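Local coordinates for protein Pab-dependent poly(a)-specific ribonuclease subunit PAN2 (Neurospora crassa, PDB 4CZX) that probably shortens mRNA poly(A) tails as the catalytic subunit of the Pan2-Pan3 deadenylase, represented here by its N-terminal WD40 domain, at residues C14-P18 with W43-Q47; H22-G28 with T46-F50. All coordinates share one frame; numbering follows the deposited sequence. Where two conformers were deposited one is given.

Contact 1: C14-P18 with W43-Q47; sequences CVAYP and WIGTQ
Thr46 meets Tyr17 and Pro18 with its methyl CG2, while its hydroxyl OG1 is held elsewhere, by the carboxylate of Asp24 and by the backbone N-H groups of Lys48 and Phe50. One torsion serves both ends: with chi1 at 78°, OG1 lies between the backbone N and the carbonyl carbon, while CG2 swings anti to that carbon. CG2 then sits 3.7 Å from CE2 of Tyr17, at an oblique angle to the ring, and 4.1 Å from CB of Pro18. The peptide bond before Pro18 is cis, turning the chain just after strand 10-16. Tyr17 also meets Ile44. Here the branch CG2 of Ile44 comes to the rim of the phenol, close to the ring plane, 3.6 Å from CD2, and the two side chains run past each other in opposite directions. The other branch of Ile44 is extended (chi2 176°) and carries CD1 to within 4.0 Å of Val15 CG1, the last link in the row. Phe54, with its ring edge-to-face to Tyr17, and Ala64 enclose the tyrosine further. Strand 10-16 is the outer strand of the sheet formed with 290-295, 302-306 and 310-315, and Val15 and Tyr17 make their backbone bonds to Thr311 and His309 there; Ile44 and Gly45 belong to the following sheet. An N-terminal strand completing the last blade is the usual way a WD40 propeller closes its ring. No hydrogen bond crosses between 14-18 and 43-47, so these two adjoining blades meet here through the fit of apolar side chains, while the backbone bonds of Val15, Tyr17 and Ile44 go to neighbouring strands of their own sheets or the loops beside them.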
ATOM      1  N   CYS A  14       6.713 -33.576  -8.302  1.00 35.94           N
ATOM      2  CA  CYS A  14       5.623 -32.804  -8.874  0.70 34.06           C
ATOM      3  C   CYS A  14       5.468 -31.496  -8.119  1.00 37.06           C
ATOM      4  O   CYS A  14       5.724 -31.434  -6.916  1.00 36.92           O
ATOM      5  CB  CYS A  14       4.316 -33.601  -8.835  0.70 35.84           C
ATOM      6  SG  CYS A  14       2.858 -32.676  -9.378  0.70 47.12           S
ATOM      7  N   VAL A  15       5.051 -30.457  -8.827  1.00 33.82           N
ATOM      8  CA  VAL A  15       4.776 -29.190  -8.182  1.00 33.89           C
ATOM      9  C   VAL A  15       3.653 -28.489  -8.934  1.00 34.41           C
ATOM     10  O   VAL A  15       3.512 -28.637 -10.146  1.00 32.05           O
ATOM     11  CB  VAL A  15       6.041 -28.285  -8.101  1.00 32.29           C
ATOM     12  CG1 VAL A  15       6.447 -27.782  -9.480  1.00 29.36           C
ATOM     13  CG2 VAL A  15       5.796 -27.099  -7.146  1.00 37.23           C
ATOM     14  N   ALA A  16       2.822 -27.761  -8.199  1.00 31.07           N
ATOM     15  CA  ALA A  16       1.827 -26.905  -8.812  1.00 28.33           C
ATOM     16  C   ALA A  16       2.434 -25.522  -8.986  1.00 28.24           C
ATOM     17  O   ALA A  16       2.848 -24.893  -8.010  1.00 31.82           O
ATOM     18  CB  ALA A  16       0.561 -26.852  -7.956  1.00 32.89           C
ATOM     19  N   TYR A  17       2.520 -25.047 -10.222  1.00 28.60           N
ATOM     20  CA  TYR A  17       3.108 -23.727 -10.451  1.00 26.82           C
ATOM     21  C   TYR A  17       2.553 -23.122 -11.736  1.00 27.01           C
ATOM     22  O   TYR A  17       2.806 -23.639 -12.824  1.00 28.97           O
ATOM     23  CB  TYR A  17       4.659 -23.796 -10.499  1.00 26.66           C
ATOM     24  CG  TYR A  17       5.276 -22.421 -10.331  1.00 25.97           C
ATOM     25  CD1 TYR A  17       5.398 -21.849  -9.071  1.00 28.60           C
ATOM     26  CD2 TYR A  17       5.672 -21.673 -11.432  1.00 24.51           C
ATOM     27  CE1 TYR A  17       5.926 -20.584  -8.906  1.00 27.20           C
ATOM     28  CE2 TYR A  17       6.200 -20.419 -11.282  1.00 27.37           C
ATOM     29  CZ  TYR A  17       6.324 -19.876 -10.013  1.00 25.90           C
ATOM     30  OH  TYR A  17       6.834 -18.618  -9.853  1.00 29.08           O
ATOM     31  N   PRO A  18       1.769 -22.030 -11.621  1.00 28.07           N
ATOM     32  CA  PRO A  18       1.389 -21.336 -10.382  1.00 32.11           C
ATOM     33  C   PRO A  18       0.309 -22.084  -9.597  1.00 32.26           C
ATOM     34  O   PRO A  18      -0.655 -22.552 -10.196  1.00 33.50           O
ATOM     35  CB  PRO A  18       0.865 -19.986 -10.890  1.00 28.80           C
ATOM     36  CG  PRO A  18       0.268 -20.318 -12.249  1.00 26.23           C
ATOM     37  CD  PRO A  18       1.200 -21.378 -12.818  1.00 25.92           C
ATOM     38  N   TRP A  43      13.222 -24.711 -14.498  1.00 23.13           N
ATOM     39  CA  TRP A  43      12.560 -23.409 -14.501  1.00 23.60           C
ATOM     40  C   TRP A  43      11.171 -23.467 -15.131  1.00 25.02           C
ATOM     41  O   TRP A  43      10.976 -24.111 -16.171  1.00 22.79           O
ATOM     42  CB  TRP A  43      13.422 -22.389 -15.238  1.00 22.56           C
ATOM     43  CG  TRP A  43      14.689 -22.057 -14.480  1.00 23.77           C
ATOM     44  CD1 TRP A  43      15.863 -22.750 -14.503  1.00 27.15           C
ATOM     45  CD2 TRP A  43      14.884 -20.966 -13.566  1.00 23.70           C
ATOM     46  NE1 TRP A  43      16.787 -22.149 -13.672  1.00 23.85           N
ATOM     47  CE2 TRP A  43      16.209 -21.053 -13.088  1.00 25.02           C
ATOM     48  CE3 TRP A  43      14.069 -19.917 -13.115  1.00 24.99           C
ATOM     49  CZ2 TRP A  43      16.743 -20.131 -12.176  1.00 24.89           C
ATOM     50  CZ3 TRP A  43      14.602 -19.001 -12.204  1.00 22.46           C
ATOM     51  CH2 TRP A  43      15.924 -19.113 -11.751  1.00 23.09           C
ATOM     52  N   ILE A  44      10.212 -22.793 -14.494  1.00 24.00           N
ATOM     53  CA  ILE A  44       8.811 -22.781 -14.951  1.00 27.79           C
ATOM     54  C   ILE A  44       8.324 -21.344 -15.050  1.00 26.44           C
ATOM     55  O   ILE A  44       8.530 -20.555 -14.125  1.00 25.32           O
ATOM     56  CB  ILE A  44       7.892 -23.573 -13.986  1.00 22.61           C
ATOM     57  CG1 ILE A  44       8.435 -24.989 -13.767  1.00 26.86           C
ATOM     58  CG2 ILE A  44       6.421 -23.563 -14.452  1.00 20.91           C
ATOM     59  CD1 ILE A  44       7.647 -25.798 -12.771  1.00 26.06           C
ATOM     60  N   GLY A  45       7.690 -20.984 -16.168  1.00 23.87           N
ATOM     61  CA  GLY A  45       7.170 -19.635 -16.312  1.00 19.51           C
ATOM     62  C   GLY A  45       5.652 -19.563 -16.191  1.00 22.96           C
ATOM     63  O   GLY A  45       4.970 -20.542 -16.487  1.00 22.54           O
ATOM     64  N   THR A  46       5.127 -18.420 -15.738  1.00 25.86           N
ATOM     65  CA  THR A  46       3.668 -18.195 -15.668  1.00 21.63           C
ATOM     66  C   THR A  46       3.170 -17.285 -16.781  1.00 25.26           C
ATOM     67  O   THR A  46       3.952 -16.630 -17.470  1.00 21.32           O
ATOM     68  CB  THR A  46       3.212 -17.540 -14.312  1.00 25.49           C
ATOM     69  OG1 THR A  46       3.501 -16.135 -14.332  1.00 25.57           O
ATOM     70  CG2 THR A  46       3.881 -18.197 -13.097  1.00 25.85           C
ATOM     71  N   GLN A  47       1.847 -17.201 -16.909  1.00 24.99           N
ATOM     72  CA  GLN A  47       1.215 -16.422 -17.960  1.00 26.03           C
ATOM     73  C   GLN A  47       1.362 -14.912 -17.750  1.00 25.00           C
ATOM     74  O   GLN A  47       0.917 -14.130 -18.593  1.00 24.17           O
ATOM     75  CB  GLN A  47      -0.280 -16.792 -18.065  1.00 27.87           C
ATOM     76  CG  GLN A  47      -0.539 -18.262 -18.421  1.00 28.30           C
ATOM     77  CD  GLN A  47      -0.021 -18.609 -19.797  1.00 27.01           C
ATOM     78  OE1 GLN A  47       0.059 -17.740 -20.666  1.00 26.39           O
ATOM     79  NE2 GLN A  47       0.356 -19.882 -20.003  1.00 24.60           N
TER

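Contact 2: H22-G28 with T46-F50; sequences HPDYHAG and TQKGF
Asp24 divides its carboxylate between Thr46 and Lys48. OD2 accepts a hydrogen bond from Thr46 OG1 at 2.6 Å, on the anti side and 17° out of the carboxylate plane. OD1 forms a salt bridge with Lys48 NZ at 2.9 Å, the ammonium standing above the plane, 36° out of it. Both charges have a second partner, Arg66 for Asp24 and Glu70 for Lys48, which probably favours the ionised form of each. The N-H of Lys48 reaching OG1 makes an ST turn, and the bond from Phe50 N to OG1 is the shorter, 2.9 Å. NZ makes a further, weak bond to the carbonyl O of Pro23. Lys48 reaches this group by bending at chi3 (71°), and its CD lies 3.6 Å from Ala27 CB on the way. One water ties the backbones together, donating to the carbonyls of Asp24 and Gly28 and accepting from the N-H of Gln47, while CG of Gln47 rests 3.3 Å from Ala27 O. Beyond the charges lies an aromatic pair. His22 points its edge at a face of Phe50 in a T-shaped stack, centroids 4.7 Å apart, with NE2 and CE1 foremost. The N-H of Asp24 bonds to His22 ND1 at 2.9 Å, near the imidazole plane, which helps set the rotation of that ring. Pro23 lies at the margin beside Phe50, and both also pack against side chains of another protein chain. The loop 22-28, with a type I turn at His22-Tyr25 and the 3-10 segment 25-27, lies on the way from strand 10-16 to strand 32-35; Thr46-Gly49 form the type I turn that leads into strand 50-55, next to strand 60-66.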
ATOM      1  N   HIS A  22      -0.781 -18.463  -5.634  1.00 35.29           N
ATOM      2  CA  HIS A  22       0.153 -17.652  -6.411  1.00 34.40           C
ATOM      3  C   HIS A  22      -0.603 -16.502  -7.077  1.00 26.72           C
ATOM      4  O   HIS A  22      -1.707 -16.696  -7.571  1.00 29.25           O
ATOM      5  CB  HIS A  22       0.858 -18.518  -7.475  1.00 29.91           C
ATOM      6  CG  HIS A  22       2.026 -17.848  -8.130  1.00 32.25           C
ATOM      7  ND1 HIS A  22       1.878 -16.895  -9.115  1.00 27.56           N
ATOM      8  CD2 HIS A  22       3.363 -17.996  -7.946  1.00 27.67           C
ATOM      9  CE1 HIS A  22       3.071 -16.484  -9.508  1.00 29.36           C
ATOM     10  NE2 HIS A  22       3.990 -17.137  -8.815  1.00 27.61           N
ATOM     11  N   PRO A  23      -0.004 -15.304  -7.116  1.00 30.22           N
ATOM     12  CA  PRO A  23      -0.705 -14.160  -7.710  1.00 32.21           C
ATOM     13  C   PRO A  23      -1.073 -14.328  -9.186  1.00 33.16           C
ATOM     14  O   PRO A  23      -1.950 -13.602  -9.663  1.00 31.53           O
ATOM     15  CB  PRO A  23       0.291 -13.007  -7.538  1.00 32.83           C
ATOM     16  CG  PRO A  23       1.620 -13.662  -7.273  1.00 33.16           C
ATOM     17  CD  PRO A  23       1.303 -14.926  -6.548  1.00 33.40           C
ATOM     18  N   ASP A  24      -0.427 -15.255  -9.891  1.00 30.08           N
ATOM     19  CA  ASP A  24      -0.707 -15.448 -11.311  1.00 30.08           C
ATOM     20  C   ASP A  24      -1.613 -16.643 -11.593  1.00 30.65           C
ATOM     21  O   ASP A  24      -1.881 -16.952 -12.755  1.00 28.64           O
ATOM     22  CB  ASP A  24       0.597 -15.610 -12.099  1.00 28.18           C
ATOM     23  CG  ASP A  24       1.480 -14.374 -12.025  1.00 28.38           C
ATOM     24  OD1 ASP A  24       1.028 -13.341 -11.485  1.00 29.23           O
ATOM     25  OD2 ASP A  24       2.619 -14.433 -12.529  1.00 24.10           O
ATOM     26  N   TYR A  25      -2.089 -17.311 -10.549  1.00 29.11           N
ATOM     27  CA  TYR A  25      -2.930 -18.505 -10.732  1.00 31.55           C
ATOM     28  C   TYR A  25      -4.112 -18.301 -11.696  1.00 34.25           C
ATOM     29  O   TYR A  25      -4.387 -19.134 -12.575  1.00 29.54           O
ATOM     30  CB  TYR A  25      -3.449 -18.959  -9.370  1.00 32.65           C
ATOM     31  CG  TYR A  25      -4.317 -20.187  -9.403  1.00 32.53           C
ATOM     32  CD1 TYR A  25      -3.774 -21.433  -9.677  1.00 29.48           C
ATOM     33  CD2 TYR A  25      -5.689 -20.104  -9.138  1.00 37.14           C
ATOM     34  CE1 TYR A  25      -4.556 -22.564  -9.699  1.00 34.73           C
ATOM     35  CE2 TYR A  25      -6.483 -21.236  -9.160  1.00 39.61           C
ATOM     36  CZ  TYR A  25      -5.906 -22.464  -9.443  1.00 42.75           C
ATOM     37  OH  TYR A  25      -6.670 -23.603  -9.465  1.00 42.53           O
ATOM     38  N   HIS A  26      -4.805 -17.179 -11.545  1.00 33.61           N
ATOM     39  CA  HIS A  26      -5.987 -16.803 -12.329  0.60 33.37           C
ATOM     40  C   HIS A  26      -5.706 -16.720 -13.821  1.00 31.94           C
ATOM     41  O   HIS A  26      -6.609 -16.795 -14.657  1.00 32.91           O
ATOM     42  CB  HIS A  26      -6.506 -15.438 -11.862  0.60 35.72           C
ATOM     43  CG  HIS A  26      -5.616 -14.298 -12.256  0.60 29.65           C
ATOM     44  ND1 HIS A  26      -4.485 -13.952 -11.544  0.60 28.60           N
ATOM     45  CD2 HIS A  26      -5.672 -13.445 -13.309  0.60 19.65           C
ATOM     46  CE1 HIS A  26      -3.891 -12.930 -12.134  0.60 27.30           C
ATOM     47  NE2 HIS A  26      -4.594 -12.599 -13.203  0.60 30.98           N
ATOM     48  N   ALA A  27      -4.441 -16.485 -14.152  1.00 29.39           N
ATOM     49  CA  ALA A  27      -4.057 -16.224 -15.534  1.00 32.92           C
ATOM     50  C   ALA A  27      -3.769 -17.507 -16.330  1.00 31.02           C
ATOM     51  O   ALA A  27      -3.635 -17.457 -17.551  1.00 28.45           O
ATOM     52  CB  ALA A  27      -2.845 -15.290 -15.576  1.00 32.12           C
ATOM     53  N   GLY A  28      -3.684 -18.648 -15.648  1.00 27.55           N
ATOM     54  CA  GLY A  28      -3.585 -19.925 -16.341  1.00 29.64           C
ATOM     55  C   GLY A  28      -2.370 -20.765 -15.971  1.00 30.36           C
ATOM     56  O   GLY A  28      -1.615 -20.417 -15.067  1.00 27.83           O
ATOM     57  N   THR A  46       5.127 -18.420 -15.738  1.00 25.86           N
ATOM     58  CA  THR A  46       3.668 -18.195 -15.668  1.00 21.63           C
ATOM     59  C   THR A  46       3.170 -17.285 -16.781  1.00 25.26           C
ATOM     60  O   THR A  46       3.952 -16.630 -17.470  1.00 21.32           O
ATOM     61  CB  THR A  46       3.212 -17.540 -14.312  1.00 25.49           C
ATOM     62  OG1 THR A  46       3.501 -16.135 -14.332  1.00 25.57           O
ATOM     63  CG2 THR A  46       3.881 -18.197 -13.097  1.00 25.85           C
ATOM     64  N   GLN A  47       1.847 -17.201 -16.909  1.00 24.99           N
ATOM     65  CA  GLN A  47       1.215 -16.422 -17.960  1.00 26.03           C
ATOM     66  C   GLN A  47       1.362 -14.912 -17.750  1.00 25.00           C
ATOM     67  O   GLN A  47       0.917 -14.130 -18.593  1.00 24.17           O
ATOM     68  CB  GLN A  47      -0.280 -16.792 -18.065  1.00 27.87           C
ATOM     69  CG  GLN A  47      -0.539 -18.262 -18.421  1.00 28.30           C
ATOM     70  CD  GLN A  47      -0.021 -18.609 -19.797  1.00 27.01           C
ATOM     71  OE1 GLN A  47       0.059 -17.740 -20.666  1.00 26.39           O
ATOM     72  NE2 GLN A  47       0.356 -19.882 -20.003  1.00 24.60           N
ATOM     73  N   LYS A  48       1.950 -14.504 -16.619  1.00 22.97           N
ATOM     74  CA  LYS A  48       2.169 -13.085 -16.334  1.00 25.11           C
ATOM     75  C   LYS A  48       3.649 -12.798 -16.080  1.00 24.10           C
ATOM     76  O   LYS A  48       4.021 -11.724 -15.606  1.00 26.59           O
ATOM     77  CB  LYS A  48       1.327 -12.629 -15.133  1.00 27.26           C
ATOM     78  CG  LYS A  48      -0.185 -12.565 -15.431  1.00 30.11           C
ATOM     79  CD  LYS A  48      -1.000 -12.585 -14.136  1.00 36.46           C
ATOM     80  CE  LYS A  48      -0.868 -11.279 -13.351  1.00 41.73           C
ATOM     81  NZ  LYS A  48      -1.122 -11.442 -11.876  1.00 39.19           N
ATOM     82  N   GLY A  49       4.500 -13.760 -16.384  1.00 23.91           N
ATOM     83  CA  GLY A  49       5.930 -13.509 -16.300  1.00 26.66           C
ATOM     84  C   GLY A  49       6.634 -13.842 -14.993  1.00 25.64           C
ATOM     85  O   GLY A  49       7.779 -13.433 -14.790  1.00 23.23           O
ATOM     86  N   PHE A  50       5.994 -14.588 -14.100  1.00 22.74           N
ATOM     87  CA  PHE A  50       6.767 -15.094 -12.957  1.00 21.44           C
ATOM     88  C   PHE A  50       7.658 -16.255 -13.403  1.00 25.20           C
ATOM     89  O   PHE A  50       7.234 -17.111 -14.190  1.00 23.48           O
ATOM     90  CB  PHE A  50       5.852 -15.552 -11.814  1.00 21.46           C
ATOM     91  CG  PHE A  50       6.103 -14.830 -10.523  1.00 22.89           C
ATOM     92  CD1 PHE A  50       7.155 -15.208  -9.692  1.00 24.64           C
ATOM     93  CD2 PHE A  50       5.293 -13.784 -10.138  1.00 28.05           C
ATOM     94  CE1 PHE A  50       7.385 -14.532  -8.498  1.00 29.15           C
ATOM     95  CE2 PHE A  50       5.515 -13.104  -8.946  1.00 34.76           C
ATOM     96  CZ  PHE A  50       6.559 -13.478  -8.122  1.00 31.19           C
TER
HETATM   97  O   HOH W   1      -0.240 -18.069 -14.850  1.00 28.20           O

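Both contacts converge on Thr46, whose methyl faces Tyr17 and Pro18 and reaches His22 too, while its hydroxyl serves contact 2. Contact 1 is the more deeply buried and lies nearer the centre of the propeller, a purely apolar join between the closing blade and the next. Contact 2, its centre about 9 Å from that of contact 1, is partly buried and polar, tying a long connecting loop to a hairpin turn through charges, a water and a T-shaped ring pair. They touch directly, with Tyr17 OH 3.4 Å from both His22 NE2 and Phe50 CD1, so the two contacts form one continuous packed region around the Tyr17 ring.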